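Local coordinates for protein predicted phosphatase, HAD family (Clostridium acetobutylicum, PDB 3MC1) that is predicted to be a phosphatase of the haloacid dehalogenase (HAD) superfamily, although its substrate is not established, at residues T14-S25 and F77-Y88; H104-F115 and Y128-L137. One frame throughout, in Å; residues are numbered along the deposited sequence.

Interaction 1 (T14-S25 and F77-Y88); sequences TLTDSAEGITKS and FKAKGMFENKVY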
loop_
_atom_site.group_PDB
_atom_site.type_symbol
_atom_site.label_atom_id
_atom_site.label_comp_id
_atom_site.label_asym_id
_atom_site.label_seq_id
_atom_site.Cartn_x
_atom_site.Cartn_y
_atom_site.Cartn_z
ATOM N N THR A 14 2.835 -3.037 4.214
ATOM C CA THR A 14 2.615 -2.363 5.486
ATOM C C THR A 14 1.739 -3.241 6.365
ATOM O O THR A 14 2.074 -3.512 7.525
ATOM C CB THR A 14 1.930 -0.997 5.288
ATOM O OG1 THR A 14 2.811 -0.122 4.577
ATOM C CG2 THR A 14 1.594 -0.375 6.634
ATOM N N LEU A 15 0.614 -3.690 5.815
ATOM C CA LEU A 15 -0.283 -4.552 6.568
ATOM C C LEU A 15 -0.083 -6.013 6.173
ATOM O O LEU A 15 -0.129 -6.913 7.018
ATOM C CB LEU A 15 -1.738 -4.141 6.331
ATOM C CG LEU A 15 -2.160 -2.752 6.819
ATOM C CD1 LEU A 15 -3.599 -2.475 6.410
ATOM C CD2 LEU A 15 -2.001 -2.673 8.340
ATOM N N THR A 16 0.171 -6.245 4.890
ATOM C CA THR A 16 0.345 -7.609 4.391
ATOM C C THR A 16 1.632 -7.814 3.592
ATOM O O THR A 16 2.068 -6.932 2.861
ATOM C CB THR A 16 -0.841 -8.000 3.463
ATOM O OG1 THR A 16 -0.921 -7.063 2.379
ATOM C CG2 THR A 16 -2.147 -7.958 4.221
ATOM N N ASP A 17 2.236 -8.988 3.760
ATOM C CA ASP A 17 3.438 -9.380 3.022
ATOM C C ASP A 17 2.839 -10.072 1.801
ATOM O O ASP A 17 2.611 -11.286 1.809
ATOM C CB ASP A 17 4.264 -10.382 3.833
ATOM C CG ASP A 17 5.548 -10.783 3.134
ATOM O OD1 ASP A 17 5.770 -10.357 1.974
ATOM O OD2 ASP A 17 6.337 -11.527 3.752
ATOM N N SER A 18 2.570 -9.292 0.762
ATOM C CA SER A 18 1.932 -9.804 -0.449
ATOM C C SER A 18 2.825 -10.074 -1.651
ATOM O O SER A 18 2.327 -10.336 -2.746
ATOM C CB SER A 18 0.835 -8.828 -0.866
ATOM O OG SER A 18 1.264 -7.487 -0.675
ATOM N N ALA A 19 4.135 -10.015 -1.447
ATOM C CA ALA A 19 5.095 -10.208 -2.525
ATOM C C ALA A 19 4.889 -11.447 -3.403
ATOM O O ALA A 19 4.960 -11.354 -4.628
ATOM C CB ALA A 19 6.501 -10.212 -1.953
ATOM N N GLU A 20 4.643 -12.601 -2.788
ATOM C CA GLU A 20 4.470 -13.827 -3.562
ATOM C C GLU A 20 3.406 -13.703 -4.646
ATOM O O GLU A 20 3.687 -13.920 -5.826
ATOM C CB GLU A 20 4.124 -15.014 -2.656
ATOM C CG GLU A 20 3.550 -16.197 -3.441
ATOM C CD GLU A 20 3.299 -17.421 -2.595
ATOM O OE1 GLU A 20 2.912 -17.266 -1.416
ATOM O OE2 GLU A 20 3.475 -18.544 -3.122
ATOM N N GLY A 21 2.187 -13.361 -4.239
ATOM C CA GLY A 21 1.100 -13.223 -5.198
ATOM C C GLY A 21 1.298 -12.118 -6.224
ATOM O O GLY A 21 0.950 -12.283 -7.394
ATOM N N ILE A 22 1.839 -10.981 -5.791
ATOM C CA ILE A 22 2.057 -9.858 -6.692
ATOM C C ILE A 22 3.182 -10.130 -7.693
ATOM O O ILE A 22 3.019 -9.883 -8.881
ATOM C CB ILE A 22 2.363 -8.560 -5.894
ATOM C CG1 ILE A 22 1.137 -8.180 -5.053
ATOM C CG2 ILE A 22 2.721 -7.414 -6.837
ATOM C CD1 ILE A 22 1.365 -6.995 -4.109
ATOM N N THR A 23 4.313 -10.641 -7.227
ATOM C CA THR A 23 5.417 -10.906 -8.147
ATOM C C THR A 23 5.034 -12.010 -9.126
ATOM O O THR A 23 5.454 -11.992 -10.286
ATOM C CB THR A 23 6.723 -11.282 -7.404
ATOM O OG1 THR A 23 6.494 -12.405 -6.547
ATOM C CG2 THR A 23 7.231 -10.096 -6.584
ATOM N N LYS A 24 4.221 -12.961 -8.668
ATOM C CA LYS A 24 3.780 -14.039 -9.538
ATOM C C LYS A 24 2.812 -13.522 -10.606
ATOM O O LYS A 24 2.834 -13.992 -11.743
ATOM C CB LYS A 24 3.143 -15.166 -8.717
ATOM C CG LYS A 24 4.169 -16.118 -8.130
ATOM C CD LYS A 24 3.544 -17.238 -7.306
ATOM C CE LYS A 24 4.636 -18.145 -6.744
ATOM N NZ LYS A 24 4.102 -19.303 -5.977
ATOM N N SER A 25 1.979 -12.544 -10.249
ATOM C CA SER A 25 1.034 -11.968 -11.205
ATOM C C SER A 25 1.800 -11.161 -12.257
ATOM O O SER A 25 1.443 -11.155 -13.435
ATOM C CB SER A 25 0.013 -11.067 -10.490
ATOM O OG SER A 25 -0.747 -11.810 -9.552
ATOM N N PHE A 77 -4.033 -12.507 -10.591
ATOM C CA PHE A 77 -4.170 -11.936 -9.251
ATOM C C PHE A 77 -5.554 -12.074 -8.636
ATOM O O PHE A 77 -5.690 -12.453 -7.476
ATOM C CB PHE A 77 -3.795 -10.456 -9.259
ATOM C CG PHE A 77 -3.762 -9.847 -7.889
ATOM C CD1 PHE A 77 -2.653 -10.025 -7.076
ATOM C CD2 PHE A 77 -4.854 -9.134 -7.396
ATOM C CE1 PHE A 77 -2.625 -9.504 -5.782
ATOM C CE2 PHE A 77 -4.835 -8.607 -6.098
ATOM C CZ PHE A 77 -3.719 -8.796 -5.296
ATOM N N LYS A 78 -6.585 -11.766 -9.409
ATOM C CA LYS A 78 -7.940 -11.834 -8.887
ATOM C C LYS A 78 -8.332 -13.216 -8.376
ATOM O O LYS A 78 -9.166 -13.333 -7.476
ATOM C CB LYS A 78 -8.941 -11.415 -9.962
ATOM C CG LYS A 78 -9.108 -12.465 -11.061
ATOM C CD LYS A 78 -9.944 -11.949 -12.213
ATOM C CE LYS A 78 -10.159 -13.036 -13.272
ATOM N NZ LYS A 78 -10.933 -12.520 -14.440
ATOM N N ALA A 79 -7.717 -14.256 -8.927
ATOM C CA ALA A 79 -8.082 -15.621 -8.562
ATOM C C ALA A 79 -7.073 -16.403 -7.746
ATOM O O ALA A 79 -7.442 -17.353 -7.056
ATOM C CB ALA A 79 -8.434 -16.413 -9.836
ATOM N N LYS A 80 -5.805 -16.020 -7.822
ATOM C CA LYS A 80 -4.778 -16.740 -7.089
ATOM C C LYS A 80 -3.833 -15.819 -6.354
ATOM O O LYS A 80 -3.577 -16.008 -5.169
ATOM C CB LYS A 80 -3.957 -17.615 -8.044
ATOM C CG LYS A 80 -4.716 -18.759 -8.671
ATOM C CD LYS A 80 -4.230 -20.094 -8.132
ATOM C CE LYS A 80 -2.738 -20.295 -8.388
ATOM N NZ LYS A 80 -2.283 -21.602 -7.838
ATOM N N GLY A 81 -3.310 -14.830 -7.073
ATOM C CA GLY A 81 -2.369 -13.896 -6.484
ATOM C C GLY A 81 -2.770 -13.250 -5.167
ATOM O O GLY A 81 -1.972 -13.215 -4.225
HETATM N N MSE A 82 -3.991 -12.730 -5.084
HETATM C CA MSE A 82 -4.435 -12.063 -3.858
HETATM C C MSE A 82 -4.387 -12.954 -2.621
HETATM O O MSE A 82 -4.267 -12.452 -1.502
HETATM C CB MSE A 82 -5.857 -11.495 -4.026
HETATM C CG MSE A 82 -6.943 -12.533 -4.279
HETATM SE SE MSE A 82 -8.732 -11.837 -3.883
HETATM C CE MSE A 82 -8.685 -12.027 -1.936
ATOM N N PHE A 83 -4.464 -14.269 -2.826
ATOM C CA PHE A 83 -4.443 -15.233 -1.730
ATOM C C PHE A 83 -3.032 -15.681 -1.344
ATOM O O PHE A 83 -2.822 -16.171 -0.241
ATOM C CB PHE A 83 -5.306 -16.454 -2.091
ATOM C CG PHE A 83 -6.738 -16.107 -2.411
ATOM C CD1 PHE A 83 -7.557 -15.515 -1.452
ATOM C CD2 PHE A 83 -7.266 -16.350 -3.679
ATOM C CE1 PHE A 83 -8.878 -15.169 -1.749
ATOM C CE2 PHE A 83 -8.584 -16.009 -3.985
ATOM C CZ PHE A 83 -9.393 -15.415 -3.017
ATOM N N GLU A 84 -2.077 -15.528 -2.257
ATOM C CA GLU A 84 -0.680 -15.879 -1.991
ATOM C C GLU A 84 -0.202 -14.619 -1.286
ATOM O O GLU A 84 0.569 -13.811 -1.810
ATOM C CB GLU A 84 0.040 -16.127 -3.318
ATOM C CG GLU A 84 -0.667 -17.212 -4.138
ATOM C CD GLU A 84 0.061 -17.590 -5.416
ATOM O OE1 GLU A 84 0.295 -16.701 -6.259
ATOM O OE2 GLU A 84 0.393 -18.784 -5.579
ATOM N N ASN A 85 -0.695 -14.497 -0.063
ATOM C CA ASN A 85 -0.520 -13.327 0.774
ATOM C C ASN A 85 -0.414 -13.764 2.239
ATOM O O ASN A 85 -0.740 -14.904 2.581
ATOM C CB ASN A 85 -1.784 -12.499 0.597
ATOM C CG ASN A 85 -1.558 -11.028 0.707
ATOM O OD1 ASN A 85 -0.644 -10.569 1.380
ATOM N ND2 ASN A 85 -2.426 -10.264 0.049
ATOM N N LYS A 86 0.021 -12.844 3.095
ATOM C CA LYS A 86 0.154 -13.102 4.529
ATOM C C LYS A 86 0.078 -11.769 5.250
ATOM O O LYS A 86 0.475 -10.747 4.704
ATOM C CB LYS A 86 1.513 -13.741 4.856
ATOM C CG LYS A 86 1.735 -15.133 4.294
ATOM C CD LYS A 86 3.172 -15.623 4.537
ATOM C CE LYS A 86 4.200 -14.735 3.839
ATOM N NZ LYS A 86 5.581 -15.301 3.900
ATOM N N VAL A 87 -0.439 -11.777 6.474
ATOM C CA VAL A 87 -0.508 -10.557 7.275
ATOM C C VAL A 87 0.792 -10.518 8.073
ATOM O O VAL A 87 1.225 -11.552 8.586
ATOM C CB VAL A 87 -1.707 -10.593 8.247
ATOM C CG1 VAL A 87 -1.659 -9.399 9.189
ATOM C CG2 VAL A 87 -3.004 -10.578 7.459
ATOM N N TYR A 88 1.436 -9.354 8.161
ATOM C CA TYR A 88 2.684 -9.255 8.911
ATOM C C TYR A 88 2.409 -9.549 10.380
ATOM O O TYR A 88 1.366 -9.155 10.907
ATOM C CB TYR A 88 3.298 -7.851 8.787
ATOM C CG TYR A 88 3.982 -7.559 7.466
ATOM C CD1 TYR A 88 5.208 -8.142 7.141
ATOM C CD2 TYR A 88 3.403 -6.687 6.543
ATOM C CE1 TYR A 88 5.839 -7.860 5.925
ATOM C CE2 TYR A 88 4.023 -6.401 5.334
ATOM C CZ TYR A 88 5.234 -6.989 5.026
ATOM O OH TYR A 88 5.816 -6.722 3.804
HETATM O O HOH W 1 -2.616 -7.298 0.062
HETATM O O HOH W 2 -0.694 -10.821 -2.923
#
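T16 and V87 face each other in a single backbone bridge, their CA atoms 4.2 Å apart, where the chain leaving the first strand meets the chain returning from the helical insertion, probably a cap as in related HAD enzymes. Y88 N donates to L15 O at 3.1 Å, and D17 N donates to K86 O at 2.7 Å. Farther on, helix 19-25 and helix 77-81 run at 126° to each other, and two glycines let them touch: G21 has no side chain, and its CA comes to 3.2 Å from O of G81 in a CA-H...O contact. G21 N, in the first turn of its helix, donates to E84 O.

Among the side chains, D17 CB stands over one face of the Y88 ring in a CH-pi contact, 4.0 Å from the ring centroid. CG, anti to the backbone N (chi1 -178°), continues along the ring; the D17 carboxylate is nearly parallel to it, the planes 3° apart, and forms a long salt bridge with K86. N85 is suited to its place by its amide: OD1 accepts from K86 N, while ND2 donates to M82 O and to a water that also bonds T16 OG1. K24 NZ bridges E20 OE2 at 3.0 Å and E84 OE2 more distantly, which probably offsets the closeness of the two carboxylates; E84 OE1 also bonds Y76. S25 OG, bonded to G21 O, sits at the edge of the F77 ring.

F77 continues edge-to-face onto F115 of helix 113-122, N85 packs on I119 of that helix, and L15 reaches F9 of strand 6-9.

Interaction 2 (H104-F115 and Y128-L137); sequences HLVVATSKPTVF and YFDAIVGSSL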
loop_
_atom_site.group_PDB
_atom_site.type_symbol
_atom_site.label_atom_id
_atom_site.label_comp_id
_atom_site.label_asym_id
_atom_site.label_seq_id
_atom_site.Cartn_x
_atom_site.Cartn_y
_atom_site.Cartn_z
ATOM N N HIS A 104 -9.166 6.224 14.681
ATOM C CA HIS A 104 -10.028 5.806 13.578
ATOM C C HIS A 104 -9.012 5.358 12.528
ATOM O O HIS A 104 -8.127 6.136 12.158
ATOM C CB HIS A 104 -10.854 6.972 13.035
ATOM C CG HIS A 104 -11.986 7.378 13.924
ATOM N ND1 HIS A 104 -11.795 8.040 15.119
ATOM C CD2 HIS A 104 -13.322 7.193 13.808
ATOM C CE1 HIS A 104 -12.965 8.243 15.700
ATOM N NE2 HIS A 104 -13.907 7.738 14.923
ATOM N N LEU A 105 -9.129 4.115 12.061
ATOM C CA LEU A 105 -8.171 3.566 11.100
ATOM C C LEU A 105 -8.714 3.544 9.680
ATOM O O LEU A 105 -9.871 3.195 9.463
ATOM C CB LEU A 105 -7.755 2.147 11.534
ATOM C CG LEU A 105 -7.385 1.974 13.021
ATOM C CD1 LEU A 105 -6.965 0.525 13.316
ATOM C CD2 LEU A 105 -6.260 2.923 13.383
ATOM N N VAL A 106 -7.861 3.906 8.718
ATOM C CA VAL A 106 -8.259 3.957 7.313
ATOM C C VAL A 106 -7.183 3.353 6.412
ATOM O O VAL A 106 -5.995 3.487 6.680
ATOM C CB VAL A 106 -8.487 5.440 6.856
ATOM C CG1 VAL A 106 -8.915 5.495 5.388
ATOM C CG2 VAL A 106 -9.558 6.108 7.734
ATOM N N VAL A 107 -7.598 2.665 5.352
ATOM C CA VAL A 107 -6.620 2.129 4.417
ATOM C C VAL A 107 -6.643 3.076 3.219
ATOM O O VAL A 107 -7.704 3.389 2.681
ATOM C CB VAL A 107 -6.964 0.700 3.920
ATOM C CG1 VAL A 107 -6.022 0.319 2.766
ATOM C CG2 VAL A 107 -6.816 -0.304 5.054
ATOM N N ALA A 108 -5.468 3.546 2.826
ATOM C CA ALA A 108 -5.327 4.438 1.682
ATOM C C ALA A 108 -4.261 3.756 0.834
ATOM O O ALA A 108 -3.078 3.783 1.175
ATOM C CB ALA A 108 -4.858 5.814 2.138
ATOM N N THR A 109 -4.681 3.146 -0.271
ATOM C CA THR A 109 -3.754 2.399 -1.110
ATOM C C THR A 109 -3.935 2.589 -2.616
ATOM O O THR A 109 -5.022 2.930 -3.081
ATOM C CB THR A 109 -3.880 0.886 -0.784
ATOM O OG1 THR A 109 -3.004 0.127 -1.621
ATOM C CG2 THR A 109 -5.318 0.406 -1.001
ATOM N N SER A 110 -2.857 2.378 -3.372
ATOM C CA SER A 110 -2.930 2.470 -4.829
ATOM C C SER A 110 -3.511 1.148 -5.347
ATOM O O SER A 110 -3.869 1.028 -6.521
ATOM C CB SER A 110 -1.541 2.700 -5.453
ATOM O OG SER A 110 -1.086 4.031 -5.266
ATOM N N LYS A 111 -3.591 0.143 -4.482
ATOM C CA LYS A 111 -4.153 -1.126 -4.914
ATOM C C LYS A 111 -5.649 -0.918 -5.171
ATOM O O LYS A 111 -6.298 -0.142 -4.475
ATOM C CB LYS A 111 -3.945 -2.187 -3.832
ATOM C CG LYS A 111 -4.399 -3.580 -4.242
ATOM C CD LYS A 111 -4.260 -4.547 -3.096
ATOM C CE LYS A 111 -3.708 -5.882 -3.572
ATOM N NZ LYS A 111 -2.340 -5.714 -4.137
ATOM N N PRO A 112 -6.215 -1.593 -6.189
ATOM C CA PRO A 112 -7.649 -1.398 -6.432
ATOM C C PRO A 112 -8.473 -1.679 -5.172
ATOM O O PRO A 112 -8.198 -2.635 -4.452
ATOM C CB PRO A 112 -7.944 -2.396 -7.545
ATOM C CG PRO A 112 -6.671 -2.401 -8.330
ATOM C CD PRO A 112 -5.620 -2.450 -7.234
ATOM N N THR A 113 -9.481 -0.845 -4.920
ATOM C CA THR A 113 -10.358 -0.995 -3.759
ATOM C C THR A 113 -11.040 -2.363 -3.709
ATOM O O THR A 113 -11.182 -2.960 -2.642
ATOM C CB THR A 113 -11.483 0.064 -3.762
ATOM O OG1 THR A 113 -10.922 1.364 -3.970
ATOM C CG2 THR A 113 -12.229 0.052 -2.444
ATOM N N VAL A 114 -11.468 -2.857 -4.863
ATOM C CA VAL A 114 -12.158 -4.137 -4.911
ATOM C C VAL A 114 -11.290 -5.275 -4.391
ATOM O O VAL A 114 -11.769 -6.129 -3.643
ATOM C CB VAL A 114 -12.651 -4.447 -6.350
ATOM C CG1 VAL A 114 -11.491 -4.419 -7.321
ATOM C CG2 VAL A 114 -13.358 -5.798 -6.371
ATOM N N PHE A 115 -10.018 -5.287 -4.782
ATOM C CA PHE A 115 -9.095 -6.317 -4.316
ATOM C C PHE A 115 -8.724 -6.092 -2.849
ATOM O O PHE A 115 -8.664 -7.037 -2.075
ATOM C CB PHE A 115 -7.799 -6.319 -5.138
ATOM C CG PHE A 115 -7.999 -6.606 -6.603
ATOM C CD1 PHE A 115 -8.990 -7.493 -7.029
ATOM C CD2 PHE A 115 -7.168 -6.022 -7.554
ATOM C CE1 PHE A 115 -9.142 -7.793 -8.384
ATOM C CE2 PHE A 115 -7.314 -6.318 -8.912
ATOM C CZ PHE A 115 -8.300 -7.203 -9.324
ATOM N N TYR A 128 -11.656 -3.491 11.415
ATOM C CA TYR A 128 -10.808 -2.615 12.223
ATOM C C TYR A 128 -10.766 -1.247 11.551
ATOM O O TYR A 128 -10.390 -0.244 12.166
ATOM C CB TYR A 128 -9.383 -3.153 12.295
ATOM C CG TYR A 128 -9.189 -4.356 13.189
ATOM C CD1 TYR A 128 -9.425 -4.276 14.564
ATOM C CD2 TYR A 128 -8.745 -5.570 12.667
ATOM C CE1 TYR A 128 -9.223 -5.374 15.399
ATOM C CE2 TYR A 128 -8.535 -6.680 13.493
ATOM C CZ TYR A 128 -8.776 -6.573 14.858
ATOM O OH TYR A 128 -8.561 -7.655 15.669
ATOM N N PHE A 129 -11.181 -1.206 10.289
ATOM C CA PHE A 129 -11.120 0.030 9.512
ATOM C C PHE A 129 -12.425 0.764 9.309
ATOM O O PHE A 129 -13.471 0.149 9.114
ATOM C CB PHE A 129 -10.493 -0.275 8.142
ATOM C CG PHE A 129 -9.100 -0.832 8.239
ATOM C CD1 PHE A 129 -8.014 0.016 8.480
ATOM C CD2 PHE A 129 -8.883 -2.212 8.200
ATOM C CE1 PHE A 129 -6.734 -0.502 8.687
ATOM C CE2 PHE A 129 -7.610 -2.737 8.409
ATOM C CZ PHE A 129 -6.534 -1.879 8.654
ATOM N N ASP A 130 -12.340 2.091 9.356
ATOM C CA ASP A 130 -13.474 2.976 9.135
ATOM C C ASP A 130 -13.760 3.026 7.636
ATOM O O ASP A 130 -14.891 3.253 7.213
ATOM C CB ASP A 130 -13.141 4.383 9.622
ATOM C CG ASP A 130 -13.406 4.569 11.100
ATOM O OD1 ASP A 130 -13.332 3.578 11.856
ATOM O OD2 ASP A 130 -13.673 5.714 11.503
ATOM N N ALA A 131 -12.719 2.839 6.833
ATOM C CA ALA A 131 -12.881 2.846 5.385
ATOM C C ALA A 131 -11.659 2.212 4.737
ATOM O O ALA A 131 -10.572 2.213 5.308
ATOM C CB ALA A 131 -13.067 4.277 4.877
ATOM N N ILE A 132 -11.854 1.651 3.549
ATOM C CA ILE A 132 -10.772 1.029 2.795
ATOM C C ILE A 132 -10.853 1.720 1.448
ATOM O O ILE A 132 -11.717 1.416 0.634
ATOM C CB ILE A 132 -10.993 -0.500 2.663
ATOM C CG1 ILE A 132 -10.851 -1.148 4.044
ATOM C CG2 ILE A 132 -9.987 -1.100 1.684
ATOM C CD1 ILE A 132 -11.313 -2.591 4.114
ATOM N N VAL A 133 -9.957 2.673 1.230
ATOM C CA VAL A 133 -9.959 3.457 0.009
ATOM C C VAL A 133 -8.807 3.091 -0.916
ATOM O O VAL A 133 -7.643 3.361 -0.622
ATOM C CB VAL A 133 -9.885 4.963 0.345
ATOM C CG1 VAL A 133 -10.176 5.793 -0.899
ATOM C CG2 VAL A 133 -10.886 5.288 1.471
ATOM N N GLY A 134 -9.150 2.476 -2.039
ATOM C CA GLY A 134 -8.140 2.079 -2.998
ATOM C C GLY A 134 -8.350 2.770 -4.323
ATOM O O GLY A 134 -9.131 3.717 -4.435
ATOM N N SER A 135 -7.632 2.303 -5.336
ATOM C CA SER A 135 -7.751 2.880 -6.662
ATOM C C SER A 135 -8.964 2.266 -7.361
ATOM O O SER A 135 -9.547 1.285 -6.886
ATOM C CB SER A 135 -6.487 2.587 -7.482
ATOM O OG SER A 135 -6.277 1.189 -7.621
ATOM N N SER A 136 -9.359 2.863 -8.473
ATOM C CA SER A 136 -10.467 2.331 -9.251
ATOM C C SER A 136 -9.788 1.417 -10.266
ATOM O O SER A 136 -8.696 1.727 -10.739
ATOM C CB SER A 136 -11.202 3.467 -9.962
ATOM O OG SER A 136 -10.282 4.287 -10.656
ATOM N N LEU A 137 -10.413 0.292 -10.591
ATOM C CA LEU A 137 -9.827 -0.633 -11.557
ATOM C C LEU A 137 -9.353 0.057 -12.837
ATOM O O LEU A 137 -8.371 -0.373 -13.435
ATOM C CB LEU A 137 -10.822 -1.746 -11.897
ATOM C CG LEU A 137 -11.025 -2.827 -10.829
ATOM C CD1 LEU A 137 -12.168 -3.751 -11.231
ATOM C CD2 LEU A 137 -9.729 -3.625 -10.653
HETATM O O HOH W 3 -11.359 2.418 12.689
#
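V107 presses its CG2 methyl over one face of the F129 ring, 3.7 Å from the centroid and 15° off the normal, while CB of Y128 covers the opposite face. The methyl gets there because it lies anti to the carbonyl carbon (chi1 170° places CG1 anti to N). L105 CB adds to this apolar patch at 3.7 Å from F129 CD1, and V107 CB also meets I132 CG2. Beta-branched residues suit these neighbouring parallel strands, whose bonds alternate: V107 N to A131 O, V133 N to V107 O, T109 N to V133 O.

Between A108 and P112 the register shifts by two, a beta bulge. There S135 is held repeatedly: its OG donates to S110 O (2.7 Å) from above the carbonyl plane, its N to K111 O, and its O accepts from both N and OG1 of T113. G134, with no side chain, lets its CA come within 3.2 Å of both T109 O and K111 O. At the other end, a water joins L105 N to Y128 O.

The pair belongs to a beta-alpha-beta unit through helix 113-122. Strand 131-135 is one of the sheet's two edge strands within this chain, strand 104-109 bonds on to strand 6-9, and helix 144-155 packs against V106, A108 and V133.

From the N terminus, the chain passes through strand 6-9 into T14-S25, makes a largely helical excursion, and returns at F77-Y88, where interaction 1 closes that loop. Interaction 2 follows in series, closing the shorter connection through helix 113-122, so the two neither nest nor cross. They nevertheless touch: F77 CZ lies 3.4 Å from K111 CE, and L15 CD1 packs on F129 CZ at 3.7 Å. K111 also forms a salt bridge to D12, which with D10 and D167 binds the sodium ion. Together they tie the helical insertion to the parallel Rossmann-like core: interaction 1 near the metal site, interaction 2 joining strand 104-109 to the edge strand 131-135.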